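Local atomic coordinates of WbmS, polysaccharide deacetylase involved in O-antigen biosynthesis (Bordetella bronchiseptica, PDB entry 3HFT), a protein that probably removes acetyl groups from a sugar substrate during O-antigen biosynthesis, using a zinc ion bound by one aspartate and two histidines. Residues C148-P153 against M170-Y175; L59-G64 against R82-F87; I110-L115 against G140-R145; D50-D55 against H211-T216. All coordinates share one frame; numbering follows the deposited sequence.

Interaction 1 (C148-P153 against M170-Y175); sequences CNILVP and MVRVPY
Leu-151 and Tyr-175 meet in a single beta bridge, made where the chain leaves the small mixed sheet that holds strands 146-147 and 171-172 in this polysaccharide deacetylase domain. Tyr-175 N gives a hydrogen bond to Ile-150 O (2.9 Å), and Val-152 N returns one to Tyr-175 O (2.9 Å), more bent at its hydrogen (135°). From Leu-151 CB outward, CB sits beside CE1 of Tyr-175; CG, anti to the backbone N (chi1 -166°), lies over the ring face, 4.0 Å from the ring centroid in a CH-pi contact; and CD1 carries on to CE2 (3.7 Å) and the hydroxyl, while CD2 turns back to Tyr-175 O. The hydroxyl is hydrogen-bonded to Glu-178, and Arg-125 makes a cation-pi contact with the ring. Ile-150 crosses Arg-172 at about a right angle. Asp-147 holds that guanidinium by a salt bridge, and Gln-131 also bonds its NH2. Ile-150 also packs on Ile-150 of the second subunit and Leu-151 on Trp-166 of that subunit, so the segment 148-153 borders the other chain. CG1 of Ile-150 rests over the centre of the guanidinium, 3.6 Å from Arg-172 NH2.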
loop_
_atom_site.group_PDB
_atom_site.type_symbol
_atom_site.label_atom_id
_atom_site.label_comp_id
_atom_site.label_asym_id
_atom_site.label_seq_id
_atom_site.Cartn_x
_atom_site.Cartn_y
_atom_site.Cartn_z
ATOM N N CYS A 148 -6.798 -6.720 -0.095
ATOM C CA CYS A 148 -5.663 -7.483 -0.591
ATOM C C CYS A 148 -4.787 -6.650 -1.517
ATOM O O CYS A 148 -4.181 -7.179 -2.428
ATOM C CB CYS A 148 -6.153 -8.735 -1.323
ATOM S SG CYS A 148 -7.056 -9.824 -0.173
ATOM N N ASN A 149 -4.673 -5.355 -1.221
ATOM C CA ASN A 149 -3.978 -4.391 -2.104
ATOM C C ASN A 149 -2.504 -4.062 -1.806
ATOM O O ASN A 149 -1.861 -3.394 -2.596
ATOM C CB ASN A 149 -4.773 -3.082 -2.101
ATOM C CG ASN A 149 -5.975 -3.149 -3.035
ATOM O OD1 ASN A 149 -5.817 -3.508 -4.179
ATOM N ND2 ASN A 149 -7.143 -2.764 -2.563
ATOM N N ILE A 150 -1.985 -4.519 -0.670
ATOM C CA ILE A 150 -0.571 -4.277 -0.294
ATOM C C ILE A 150 0.308 -5.439 -0.757
ATOM O O ILE A 150 0.110 -6.594 -0.327
ATOM C CB ILE A 150 -0.382 -4.159 1.238
ATOM C CG1 ILE A 150 -1.135 -2.942 1.821
ATOM C CG2 ILE A 150 1.143 -4.007 1.607
ATOM C CD1 ILE A 150 -0.548 -1.653 1.477
ATOM N N LEU A 151 1.282 -5.135 -1.608
ATOM C CA LEU A 151 2.227 -6.111 -2.071
ATOM C C LEU A 151 3.569 -5.814 -1.435
ATOM O O LEU A 151 4.180 -4.807 -1.713
ATOM C CB LEU A 151 2.335 -6.089 -3.594
ATOM C CG LEU A 151 3.028 -7.262 -4.321
ATOM C CD1 LEU A 151 2.834 -7.110 -5.852
ATOM C CD2 LEU A 151 4.521 -7.467 -4.006
ATOM N N VAL A 152 4.020 -6.693 -0.536
ATOM C CA VAL A 152 5.351 -6.597 0.019
ATOM C C VAL A 152 6.128 -7.804 -0.509
ATOM O O VAL A 152 5.820 -8.937 -0.178
ATOM C CB VAL A 152 5.332 -6.635 1.576
ATOM C CG1 VAL A 152 6.765 -6.570 2.093
ATOM C CG2 VAL A 152 4.450 -5.485 2.139
ATOM N N PRO A 153 7.140 -7.572 -1.337
ATOM C CA PRO A 153 7.845 -8.693 -1.956
ATOM C C PRO A 153 8.441 -9.693 -0.984
ATOM O O PRO A 153 8.983 -9.322 0.059
ATOM C CB PRO A 153 8.962 -8.014 -2.760
ATOM C CG PRO A 153 8.480 -6.618 -2.980
ATOM C CD PRO A 153 7.644 -6.263 -1.784
HETATM N N MSE A 170 -12.122 -3.802 8.836
HETATM C CA MSE A 170 -11.434 -4.438 7.724
HETATM C C MSE A 170 -10.096 -4.992 8.200
HETATM O O MSE A 170 -9.528 -4.516 9.191
HETATM C CB MSE A 170 -11.206 -3.438 6.595
HETATM C CG MSE A 170 -12.486 -2.875 5.985
HETATM SE SE MSE A 170 -12.123 -2.263 4.151
HETATM C CE MSE A 170 -11.806 -3.959 3.312
ATOM N N VAL A 171 -9.614 -5.998 7.480
ATOM C CA VAL A 171 -8.329 -6.603 7.710
ATOM C C VAL A 171 -7.505 -6.380 6.430
ATOM O O VAL A 171 -8.003 -6.576 5.298
ATOM C CB VAL A 171 -8.492 -8.093 8.005
ATOM C CG1 VAL A 171 -7.133 -8.814 7.938
ATOM C CG2 VAL A 171 -9.186 -8.286 9.367
ATOM N N ARG A 172 -6.287 -5.869 6.575
ATOM C CA ARG A 172 -5.411 -5.740 5.434
ATOM C C ARG A 172 -4.562 -7.000 5.346
ATOM O O ARG A 172 -3.933 -7.442 6.323
ATOM C CB ARG A 172 -4.540 -4.492 5.539
ATOM C CG ARG A 172 -5.346 -3.237 5.686
ATOM C CD ARG A 172 -4.581 -2.099 5.084
ATOM N NE ARG A 172 -4.671 -2.143 3.633
ATOM C CZ ARG A 172 -4.213 -1.201 2.832
ATOM N NH1 ARG A 172 -3.604 -0.147 3.345
ATOM N NH2 ARG A 172 -4.368 -1.299 1.524
ATOM N N VAL A 173 -4.563 -7.602 4.157
ATOM C CA VAL A 173 -3.863 -8.821 3.898
ATOM C C VAL A 173 -2.735 -8.576 2.858
ATOM O O VAL A 173 -3.018 -8.381 1.696
ATOM C CB VAL A 173 -4.841 -9.903 3.358
ATOM C CG1 VAL A 173 -4.067 -11.240 3.109
ATOM C CG2 VAL A 173 -6.063 -10.082 4.317
ATOM N N PRO A 174 -1.452 -8.577 3.291
ATOM C CA PRO A 174 -0.400 -8.280 2.327
ATOM C C PRO A 174 -0.027 -9.536 1.540
ATOM O O PRO A 174 -0.110 -10.635 2.080
ATOM C CB PRO A 174 0.764 -7.880 3.219
ATOM C CG PRO A 174 0.601 -8.752 4.418
ATOM C CD PRO A 174 -0.904 -8.789 4.636
ATOM N N TYR A 175 0.412 -9.366 0.293
ATOM C CA TYR A 175 0.807 -10.500 -0.522
ATOM C C TYR A 175 2.205 -10.326 -1.039
ATOM O O TYR A 175 2.725 -9.206 -1.093
ATOM C CB TYR A 175 -0.190 -10.799 -1.633
ATOM C CG TYR A 175 -0.293 -9.880 -2.824
ATOM C CD1 TYR A 175 -1.002 -8.682 -2.758
ATOM C CD2 TYR A 175 0.204 -10.265 -4.034
ATOM C CE1 TYR A 175 -1.163 -7.881 -3.869
ATOM C CE2 TYR A 175 0.024 -9.485 -5.168
ATOM C CZ TYR A 175 -0.661 -8.295 -5.080
ATOM O OH TYR A 175 -0.881 -7.536 -6.213
#

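Interaction 2 (L59-G64 against R82-F87); sequences LIEGAG and RRNPLF
Asn-84 ND2 donates to Glu-61 OE2 at 3.1 Å, a fairly straight bond (159° at the hydrogen) that reaches the carboxylate on its anti side and 33° out of its plane. The acceptor lies close to the amide plane of Asn-84. The two side chains slide past each other in opposite directions. The other end of the same amide is used locally: Asn-84 OD1 accepts from Leu-86 N at 2.8 Å, which makes an Asx turn just after helix 77-83, inside the type I turn that runs from Asn-84 to Phe-87.

The Phe-87 ring takes ND2 of Asn-84 over one face, offset toward the rim, while CG of Glu-61 comes to CZ of Phe-87 at 3.6 Å and CG2 of Ile-60 to CE1 of Phe-87 at the same distance. Ala-67 and Trp-69 of the neighbouring strand 67-71 also pack on the ring. Farther out, CD1 of Leu-86 touches the carbonyl oxygen of Gly-64, the first residue past helix 50-63, with positive phi. The contact thus joins the C-terminal ends of two helices of the parallel alpha/beta core at the start of strand 87-91. With OD1 taken by Leu-86 N and ND2 by Glu-61, the rotation of the amide is fixed, and across this contact the glutamate's probable negative charge is met by an uncharged donor rather than in an ion pair.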
loop_
_atom_site.group_PDB
_atom_site.type_symbol
_atom_site.label_atom_id
_atom_site.label_comp_id
_atom_site.label_asym_id
_atom_site.label_seq_id
_atom_site.Cartn_x
_atom_site.Cartn_y
_atom_site.Cartn_z
ATOM N N LEU A 59 -7.205 -26.455 -13.527
ATOM C CA LEU A 59 -5.930 -26.743 -12.908
ATOM C C LEU A 59 -6.030 -26.748 -11.377
ATOM O O LEU A 59 -5.561 -27.686 -10.706
ATOM C CB LEU A 59 -4.922 -25.707 -13.414
ATOM C CG LEU A 59 -3.481 -26.117 -13.626
ATOM C CD1 LEU A 59 -3.409 -27.341 -14.512
ATOM C CD2 LEU A 59 -2.679 -24.958 -14.240
ATOM N N ILE A 60 -6.688 -25.736 -10.809
ATOM C CA ILE A 60 -6.884 -25.672 -9.348
ATOM C C ILE A 60 -7.875 -26.741 -8.837
ATOM O O ILE A 60 -7.610 -27.407 -7.829
ATOM C CB ILE A 60 -7.302 -24.259 -8.914
ATOM C CG1 ILE A 60 -6.283 -23.235 -9.420
ATOM C CG2 ILE A 60 -7.410 -24.155 -7.387
ATOM C CD1 ILE A 60 -4.789 -23.591 -9.091
ATOM N N GLU A 61 -8.998 -26.932 -9.547
ATOM C CA GLU A 61 -9.933 -28.000 -9.217
ATOM C C GLU A 61 -9.254 -29.372 -9.239
ATOM O O GLU A 61 -9.503 -30.187 -8.372
ATOM C CB GLU A 61 -11.173 -27.957 -10.124
ATOM C CG GLU A 61 -12.014 -26.717 -9.784
ATOM C CD GLU A 61 -13.432 -26.707 -10.354
ATOM O OE1 GLU A 61 -13.681 -27.351 -11.400
ATOM O OE2 GLU A 61 -14.278 -25.985 -9.748
ATOM N N GLY A 62 -8.363 -29.605 -10.196
ATOM C CA GLY A 62 -7.631 -30.867 -10.259
ATOM C C GLY A 62 -6.751 -31.137 -9.049
ATOM O O GLY A 62 -6.523 -32.294 -8.690
ATOM N N ALA A 63 -6.256 -30.073 -8.423
ATOM C CA ALA A 63 -5.432 -30.168 -7.224
ATOM C C ALA A 63 -6.293 -30.349 -5.992
ATOM O O ALA A 63 -5.832 -30.836 -4.968
ATOM C CB ALA A 63 -4.561 -28.899 -7.091
ATOM N N GLY A 64 -7.545 -29.922 -6.076
ATOM C CA GLY A 64 -8.471 -30.038 -4.968
ATOM C C GLY A 64 -8.202 -29.115 -3.798
ATOM O O GLY A 64 -8.528 -29.459 -2.669
ATOM N N ARG A 82 -18.509 -19.822 -7.535
ATOM C CA ARG A 82 -19.463 -19.794 -6.419
ATOM C C ARG A 82 -19.797 -21.205 -5.914
ATOM O O ARG A 82 -19.763 -21.454 -4.716
ATOM C CB ARG A 82 -20.768 -19.102 -6.823
ATOM C CG ARG A 82 -20.664 -17.600 -6.994
ATOM C CD ARG A 82 -22.050 -16.962 -7.200
ATOM N NE ARG A 82 -21.959 -15.684 -7.927
ATOM C CZ ARG A 82 -22.054 -15.536 -9.255
ATOM N NH1 ARG A 82 -22.255 -16.575 -10.054
ATOM N NH2 ARG A 82 -21.945 -14.324 -9.797
ATOM N N ARG A 83 -20.145 -22.111 -6.827
ATOM C CA ARG A 83 -20.521 -23.488 -6.462
ATOM C C ARG A 83 -19.481 -24.248 -5.674
ATOM O O ARG A 83 -19.807 -25.030 -4.778
ATOM C CB ARG A 83 -20.774 -24.341 -7.713
ATOM C CG ARG A 83 -22.128 -24.243 -8.280
ATOM C CD ARG A 83 -22.358 -25.385 -9.248
ATOM N NE ARG A 83 -21.351 -25.414 -10.305
ATOM C CZ ARG A 83 -21.464 -24.791 -11.476
ATOM N NH1 ARG A 83 -22.542 -24.073 -11.764
ATOM N NH2 ARG A 83 -20.488 -24.879 -12.378
ATOM N N ASN A 84 -18.229 -24.090 -6.061
ATOM C CA ASN A 84 -17.178 -24.839 -5.435
ATOM C C ASN A 84 -16.987 -24.315 -4.009
ATOM O O ASN A 84 -16.599 -23.154 -3.807
ATOM C CB ASN A 84 -15.891 -24.724 -6.263
ATOM C CG ASN A 84 -14.815 -25.651 -5.782
ATOM O OD1 ASN A 84 -14.739 -25.964 -4.584
ATOM N ND2 ASN A 84 -13.968 -26.108 -6.705
ATOM N N PRO A 85 -17.213 -25.180 -3.013
ATOM C CA PRO A 85 -17.101 -24.720 -1.631
ATOM C C PRO A 85 -15.668 -24.386 -1.210
ATOM O O PRO A 85 -15.464 -23.747 -0.175
ATOM C CB PRO A 85 -17.649 -25.898 -0.823
ATOM C CG PRO A 85 -17.431 -27.086 -1.687
ATOM C CD PRO A 85 -17.548 -26.615 -3.097
ATOM N N LEU A 86 -14.686 -24.804 -1.996
ATOM C CA LEU A 86 -13.296 -24.490 -1.698
ATOM C C LEU A 86 -12.877 -23.147 -2.290
ATOM O O LEU A 86 -11.775 -22.653 -2.011
ATOM C CB LEU A 86 -12.380 -25.591 -2.246
ATOM C CG LEU A 86 -12.549 -27.018 -1.729
ATOM C CD1 LEU A 86 -11.448 -27.891 -2.290
ATOM C CD2 LEU A 86 -12.560 -27.054 -0.222
ATOM N N PHE A 87 -13.739 -22.552 -3.107
ATOM C CA PHE A 87 -13.406 -21.314 -3.792
ATOM C C PHE A 87 -14.169 -20.126 -3.246
ATOM O O PHE A 87 -15.359 -20.196 -3.038
ATOM C CB PHE A 87 -13.706 -21.419 -5.288
ATOM C CG PHE A 87 -12.793 -22.365 -6.049
ATOM C CD1 PHE A 87 -11.647 -22.899 -5.482
ATOM C CD2 PHE A 87 -13.047 -22.635 -7.378
ATOM C CE1 PHE A 87 -10.821 -23.732 -6.210
ATOM C CE2 PHE A 87 -12.214 -23.463 -8.108
ATOM C CZ PHE A 87 -11.102 -24.003 -7.524
#

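Interaction 3 (I110-L115 against G140-R145); sequences ILDRTL and GERRLR
Arg-142 NE and Asp-112 OD1 form a salt bridge, with a hydrogen bond of 3.1 Å bent to 148° at the hydrogen. The oxygen is met on its syn side and lies 22° out of the guanidinium plane, and the two side chains cross at about a right angle. The stem of the arginine does the apolar work. CG of Arg-142 lies 3.6 Å from CD1 of Leu-115, and its CD is 4.0 Å from CD2 of Leu-111. The leucines meet by their methyls, CD2 of Leu-115 against CD2 of Leu-144 (4.1 Å) and CD1 of Leu-111 against CD1 of Leu-144.

The arginine chain bends at chi2 (84°), which swings CD out of an extended path. Its NH1 is held from its own side by Glu-141 OE1 at 2.9 Å, so Asp-112, Glu-141 and Arg-142 form a salt-bridge network in which the two acidic groups use different nitrogens. This is helix-end packing in the deacetylase domain: helix 107-115 meets the C-terminal end of helix 133-141. That end closes in a Schellman motif, with Arg-143 at positive phi as the C-prime residue, Leu-144 N bonded to Phe-139 O and Arg-143 N to Gly-140 O.

Further out, Phe-139 packs on both Leu-111 and Leu-144, and Leu-115 also lies on Val-91 of strand 87-91.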
loop_
_atom_site.group_PDB
_atom_site.type_symbol
_atom_site.label_atom_id
_atom_site.label_comp_id
_atom_site.label_asym_id
_atom_site.label_seq_id
_atom_site.Cartn_x
_atom_site.Cartn_y
_atom_site.Cartn_z
ATOM N N ILE A 110 -18.035 2.987 -9.833
ATOM C CA ILE A 110 -17.276 1.827 -10.328
ATOM C C ILE A 110 -17.323 0.644 -9.339
ATOM O O ILE A 110 -17.493 -0.515 -9.739
ATOM C CB ILE A 110 -15.797 2.212 -10.663
ATOM C CG1 ILE A 110 -15.726 3.164 -11.874
ATOM C CG2 ILE A 110 -14.948 0.956 -10.931
ATOM C CD1 ILE A 110 -14.364 3.828 -12.076
ATOM N N LEU A 111 -17.156 0.952 -8.060
ATOM C CA LEU A 111 -17.174 -0.048 -7.006
ATOM C C LEU A 111 -18.532 -0.707 -6.921
ATOM O O LEU A 111 -18.622 -1.921 -6.829
ATOM C CB LEU A 111 -16.838 0.591 -5.654
ATOM C CG LEU A 111 -16.882 -0.279 -4.380
ATOM C CD1 LEU A 111 -15.959 -1.559 -4.504
ATOM C CD2 LEU A 111 -16.528 0.569 -3.104
ATOM N N ASP A 112 -19.586 0.097 -6.927
ATOM C CA ASP A 112 -20.934 -0.443 -6.836
ATOM C C ASP A 112 -21.258 -1.329 -8.038
ATOM O O ASP A 112 -21.854 -2.384 -7.883
ATOM C CB ASP A 112 -21.951 0.677 -6.677
ATOM C CG ASP A 112 -21.935 1.299 -5.266
ATOM O OD1 ASP A 112 -21.393 0.682 -4.301
ATOM O OD2 ASP A 112 -22.483 2.418 -5.138
ATOM N N ARG A 113 -20.837 -0.927 -9.230
ATOM C CA ARG A 113 -21.050 -1.772 -10.394
ATOM C C ARG A 113 -20.306 -3.083 -10.282
ATOM O O ARG A 113 -20.841 -4.120 -10.622
ATOM C CB ARG A 113 -20.618 -1.089 -11.683
ATOM C CG ARG A 113 -21.686 -0.307 -12.362
ATOM C CD ARG A 113 -21.341 -0.140 -13.829
ATOM N NE ARG A 113 -20.071 0.546 -14.028
ATOM C CZ ARG A 113 -19.906 1.865 -13.939
ATOM N NH1 ARG A 113 -20.913 2.641 -13.627
ATOM N NH2 ARG A 113 -18.710 2.405 -14.138
ATOM N N THR A 114 -19.060 -3.038 -9.825
ATOM C CA THR A 114 -18.253 -4.256 -9.686
ATOM C C THR A 114 -18.847 -5.217 -8.649
ATOM O O THR A 114 -18.827 -6.445 -8.823
ATOM C CB THR A 114 -16.822 -3.909 -9.261
ATOM O OG1 THR A 114 -16.323 -2.857 -10.100
ATOM C CG2 THR A 114 -15.914 -5.132 -9.350
ATOM N N LEU A 115 -19.377 -4.654 -7.566
ATOM C CA LEU A 115 -19.961 -5.465 -6.501
ATOM C C LEU A 115 -21.177 -6.252 -6.980
ATOM O O LEU A 115 -21.511 -7.271 -6.382
ATOM C CB LEU A 115 -20.326 -4.590 -5.295
ATOM C CG LEU A 115 -19.108 -4.150 -4.481
ATOM C CD1 LEU A 115 -19.471 -3.021 -3.522
ATOM C CD2 LEU A 115 -18.557 -5.348 -3.745
ATOM N N GLY A 140 -15.218 -0.649 3.108
ATOM C CA GLY A 140 -15.781 -0.988 4.416
ATOM C C GLY A 140 -17.259 -0.688 4.575
ATOM O O GLY A 140 -17.989 -1.492 5.117
ATOM N N GLU A 141 -17.691 0.462 4.085
ATOM C CA GLU A 141 -19.107 0.808 4.075
ATOM C C GLU A 141 -19.901 -0.235 3.290
ATOM O O GLU A 141 -21.017 -0.519 3.643
ATOM C CB GLU A 141 -19.346 2.147 3.387
ATOM C CG GLU A 141 -18.786 3.376 4.064
ATOM C CD GLU A 141 -18.819 4.617 3.143
ATOM O OE1 GLU A 141 -19.429 4.556 2.033
ATOM O OE2 GLU A 141 -18.223 5.653 3.545
ATOM N N ARG A 142 -19.337 -0.783 2.220
ATOM C CA ARG A 142 -20.029 -1.804 1.415
ATOM C C ARG A 142 -19.844 -3.225 1.951
ATOM O O ARG A 142 -20.123 -4.211 1.265
ATOM C CB ARG A 142 -19.600 -1.739 -0.054
ATOM C CG ARG A 142 -20.328 -0.705 -0.892
ATOM C CD ARG A 142 -19.706 0.624 -0.756
ATOM N NE ARG A 142 -20.302 1.674 -1.580
ATOM C CZ ARG A 142 -19.970 2.958 -1.447
ATOM N NH1 ARG A 142 -19.070 3.326 -0.527
ATOM N NH2 ARG A 142 -20.529 3.877 -2.225
ATOM N N ARG A 143 -19.354 -3.323 3.169
ATOM C CA ARG A 143 -19.232 -4.586 3.874
ATOM C C ARG A 143 -18.168 -5.532 3.354
ATOM O O ARG A 143 -18.241 -6.726 3.605
ATOM C CB ARG A 143 -20.603 -5.284 3.971
ATOM C CG ARG A 143 -21.670 -4.437 4.675
ATOM C CD ARG A 143 -22.979 -5.221 4.849
ATOM N NE ARG A 143 -23.358 -5.914 3.613
ATOM N N LEU A 144 -17.169 -5.004 2.643
ATOM C CA LEU A 144 -15.975 -5.760 2.329
ATOM C C LEU A 144 -15.158 -5.830 3.623
ATOM O O LEU A 144 -15.145 -4.871 4.393
ATOM C CB LEU A 144 -15.181 -5.086 1.191
ATOM C CG LEU A 144 -15.874 -5.087 -0.186
ATOM C CD1 LEU A 144 -15.139 -4.232 -1.217
ATOM C CD2 LEU A 144 -16.023 -6.513 -0.707
ATOM N N ARG A 145 -14.520 -6.968 3.892
ATOM C CA ARG A 145 -13.751 -7.140 5.112
ATOM C C ARG A 145 -12.290 -7.354 4.871
ATOM O O ARG A 145 -11.486 -7.109 5.761
ATOM C CB ARG A 145 -14.244 -8.328 5.941
#

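Interaction 4 (D50-D55 against H211-T216); sequences DFVLQD and HVYMNT. With EDO (1,2-ethanediol), chain D.
Phe-51 points the edge of its ring at the face of Tyr-213, a T-shaped pair with planes at 89° and centroids 5.4 Å apart. The approach is off-centre: CE2 of Phe-51 lies 3.7 Å from the OH of Tyr-213. CG of Tyr-213 is anti to its backbone N (chi1 -164°), which carries the ring out to Phe-51, Val-52 and Asp-55. CB of Asp-55 meets the tyrosine's edge in plane, 3.6 Å from CD1 of Tyr-213, with the carboxylate nearly upright to the ring at 80°; Arg-246 holds that carboxylate in a salt bridge. CG2 of Val-52 stands over a face of Tyr-213, and CG1 touches its CB. His-211, whose CB points away from helix 50-63, donates a straight NE2 bond of 2.7 Å to O1 of an ethanediol, probably a crystallisation molecule, that also bonds Asp-46, a zinc ligand. This is packing of helix against helix in the deacetylase fold, and by way of that molecule His-211 reaches the neighbourhood of the zinc site.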
loop_
_atom_site.group_PDB
_atom_site.type_symbol
_atom_site.label_atom_id
_atom_site.label_comp_id
_atom_site.label_asym_id
_atom_site.label_seq_id
_atom_site.Cartn_x
_atom_site.Cartn_y
_atom_site.Cartn_z
ATOM N N ASP A 50 -13.146 -16.713 -21.509
ATOM C CA ASP A 50 -13.653 -17.880 -20.811
ATOM C C ASP A 50 -12.778 -19.125 -20.936
ATOM O O ASP A 50 -12.624 -19.850 -19.959
ATOM C CB ASP A 50 -15.073 -18.202 -21.290
ATOM C CG ASP A 50 -16.128 -17.278 -20.696
ATOM O OD1 ASP A 50 -15.842 -16.428 -19.831
ATOM O OD2 ASP A 50 -17.289 -17.409 -21.099
ATOM N N PHE A 51 -12.216 -19.408 -22.120
ATOM C CA PHE A 51 -11.422 -20.639 -22.272
ATOM C C PHE A 51 -10.150 -20.553 -21.426
ATOM O O PHE A 51 -9.684 -21.549 -20.863
ATOM C CB PHE A 51 -11.108 -20.965 -23.752
ATOM C CG PHE A 51 -10.078 -20.072 -24.388
ATOM C CD1 PHE A 51 -10.448 -18.873 -24.980
ATOM C CD2 PHE A 51 -8.752 -20.480 -24.489
ATOM C CE1 PHE A 51 -9.510 -18.053 -25.584
ATOM C CE2 PHE A 51 -7.806 -19.680 -25.110
ATOM C CZ PHE A 51 -8.177 -18.459 -25.651
ATOM N N VAL A 52 -9.612 -19.345 -21.305
ATOM C CA VAL A 52 -8.439 -19.095 -20.471
ATOM C C VAL A 52 -8.794 -19.249 -18.987
ATOM O O VAL A 52 -8.078 -19.912 -18.251
ATOM C CB VAL A 52 -7.843 -17.705 -20.763
ATOM C CG1 VAL A 52 -6.742 -17.320 -19.732
ATOM C CG2 VAL A 52 -7.311 -17.649 -22.201
ATOM N N LEU A 53 -9.899 -18.646 -18.549
ATOM C CA LEU A 53 -10.302 -18.757 -17.141
ATOM C C LEU A 53 -10.634 -20.210 -16.826
ATOM O O LEU A 53 -10.219 -20.733 -15.790
ATOM C CB LEU A 53 -11.492 -17.825 -16.832
ATOM C CG LEU A 53 -12.090 -17.916 -15.425
ATOM C CD1 LEU A 53 -11.031 -17.708 -14.344
ATOM C CD2 LEU A 53 -13.207 -16.891 -15.287
ATOM N N GLN A 54 -11.326 -20.888 -17.744
ATOM C CA GLN A 54 -11.664 -22.295 -17.518
ATOM C C GLN A 54 -10.439 -23.170 -17.302
ATOM O O GLN A 54 -10.454 -24.081 -16.485
ATOM C CB GLN A 54 -12.484 -22.886 -18.655
ATOM C CG GLN A 54 -12.995 -24.310 -18.304
ATOM C CD GLN A 54 -13.997 -24.295 -17.165
ATOM O OE1 GLN A 54 -15.012 -23.623 -17.266
ATOM N NE2 GLN A 54 -13.716 -25.014 -16.077
ATOM N N ASP A 55 -9.368 -22.901 -18.031
ATOM C CA ASP A 55 -8.147 -23.684 -17.899
ATOM C C ASP A 55 -7.546 -23.514 -16.523
ATOM O O ASP A 55 -7.077 -24.485 -15.911
ATOM C CB ASP A 55 -7.133 -23.252 -18.966
ATOM C CG ASP A 55 -5.719 -23.791 -18.691
ATOM O OD1 ASP A 55 -5.466 -24.964 -18.990
ATOM O OD2 ASP A 55 -4.874 -23.048 -18.171
ATOM N N HIS A 211 -1.542 -15.638 -17.716
ATOM C CA HIS A 211 -0.146 -16.094 -17.571
ATOM C C HIS A 211 -0.062 -17.564 -17.257
ATOM O O HIS A 211 0.879 -18.244 -17.666
ATOM C CB HIS A 211 0.618 -15.255 -16.551
ATOM C CG HIS A 211 0.729 -13.820 -16.937
ATOM N ND1 HIS A 211 1.124 -13.430 -18.192
ATOM C CD2 HIS A 211 0.451 -12.686 -16.256
ATOM C CE1 HIS A 211 1.113 -12.112 -18.262
ATOM N NE2 HIS A 211 0.716 -11.636 -17.095
ATOM N N VAL A 212 -1.045 -18.085 -16.533
ATOM C CA VAL A 212 -1.086 -19.542 -16.285
ATOM C C VAL A 212 -1.317 -20.245 -17.631
ATOM O O VAL A 212 -0.680 -21.231 -17.943
ATOM C CB VAL A 212 -2.171 -19.909 -15.226
ATOM C CG1 VAL A 212 -2.317 -21.435 -15.045
ATOM C CG2 VAL A 212 -1.830 -19.215 -13.863
ATOM N N TYR A 213 -2.233 -19.736 -18.438
ATOM C CA TYR A 213 -2.495 -20.335 -19.743
ATOM C C TYR A 213 -1.271 -20.358 -20.661
ATOM O O TYR A 213 -1.005 -21.360 -21.311
ATOM C CB TYR A 213 -3.647 -19.611 -20.447
ATOM C CG TYR A 213 -4.198 -20.411 -21.597
ATOM C CD1 TYR A 213 -5.201 -21.370 -21.396
ATOM C CD2 TYR A 213 -3.693 -20.260 -22.877
ATOM C CE1 TYR A 213 -5.700 -22.114 -22.435
ATOM C CE2 TYR A 213 -4.171 -21.039 -23.912
ATOM C CZ TYR A 213 -5.178 -21.952 -23.677
ATOM O OH TYR A 213 -5.678 -22.690 -24.709
HETATM N N MSE A 214 -0.545 -19.253 -20.735
HETATM C CA MSE A 214 0.623 -19.155 -21.635
HETATM C C MSE A 214 1.925 -19.570 -20.965
HETATM O O MSE A 214 2.963 -19.575 -21.620
HETATM C CB MSE A 214 0.815 -17.715 -22.140
HETATM C CG MSE A 214 -0.441 -17.119 -22.821
HETATM SE SE MSE A 214 -0.004 -15.383 -23.603
HETATM C CE MSE A 214 0.703 -15.959 -24.713
ATOM N N ASN A 215 1.877 -19.885 -19.674
ATOM C CA ASN A 215 3.082 -20.256 -18.915
ATOM C C ASN A 215 4.124 -19.169 -19.042
ATOM O O ASN A 215 5.319 -19.422 -19.215
ATOM C CB ASN A 215 3.638 -21.608 -19.341
ATOM C CG ASN A 215 4.787 -22.094 -18.445
ATOM O OD1 ASN A 215 4.806 -21.842 -17.233
ATOM N ND2 ASN A 215 5.740 -22.797 -19.044
ATOM N N THR A 216 3.659 -17.943 -18.871
ATOM C CA THR A 216 4.498 -16.767 -19.064
ATOM C C THR A 216 5.760 -16.758 -18.195
ATOM O O THR A 216 5.695 -16.878 -16.970
ATOM C CB THR A 216 3.730 -15.477 -18.737
ATOM O OG1 THR A 216 2.545 -15.437 -19.525
ATOM C CG2 THR A 216 4.592 -14.229 -18.978
HETATM C C1 EDO D . -0.916 -8.446 -17.020
HETATM O O1 EDO D . 0.360 -8.952 -16.619
HETATM C C2 EDO D . -2.016 -9.430 -16.610
HETATM O O2 EDO D . -3.283 -8.762 -16.479
#

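In the fold
From the N terminus, helix 50-63 follows strand 39-44 and serves two contacts: its start takes part in interaction 4 and its end in interaction 2. Interaction 2 closes first, around strand 67-71 and helix 77-83. Interaction 3 comes next in series, joining helix 107-115 to the end of helix 133-141, and interaction 1 follows, linking the chain after strand 146-147 to that after strand 171-172. Interactions 1 and 3 touch, Val-171 N probably bonding Arg-145 O at 2.8 Å. All three nest inside the long loop closed by interaction 4, where helix 209-214 returns to helix 50-63; CD2 of Leu-59 there packs on CG1 of Val-212, connecting interactions 2 and 4.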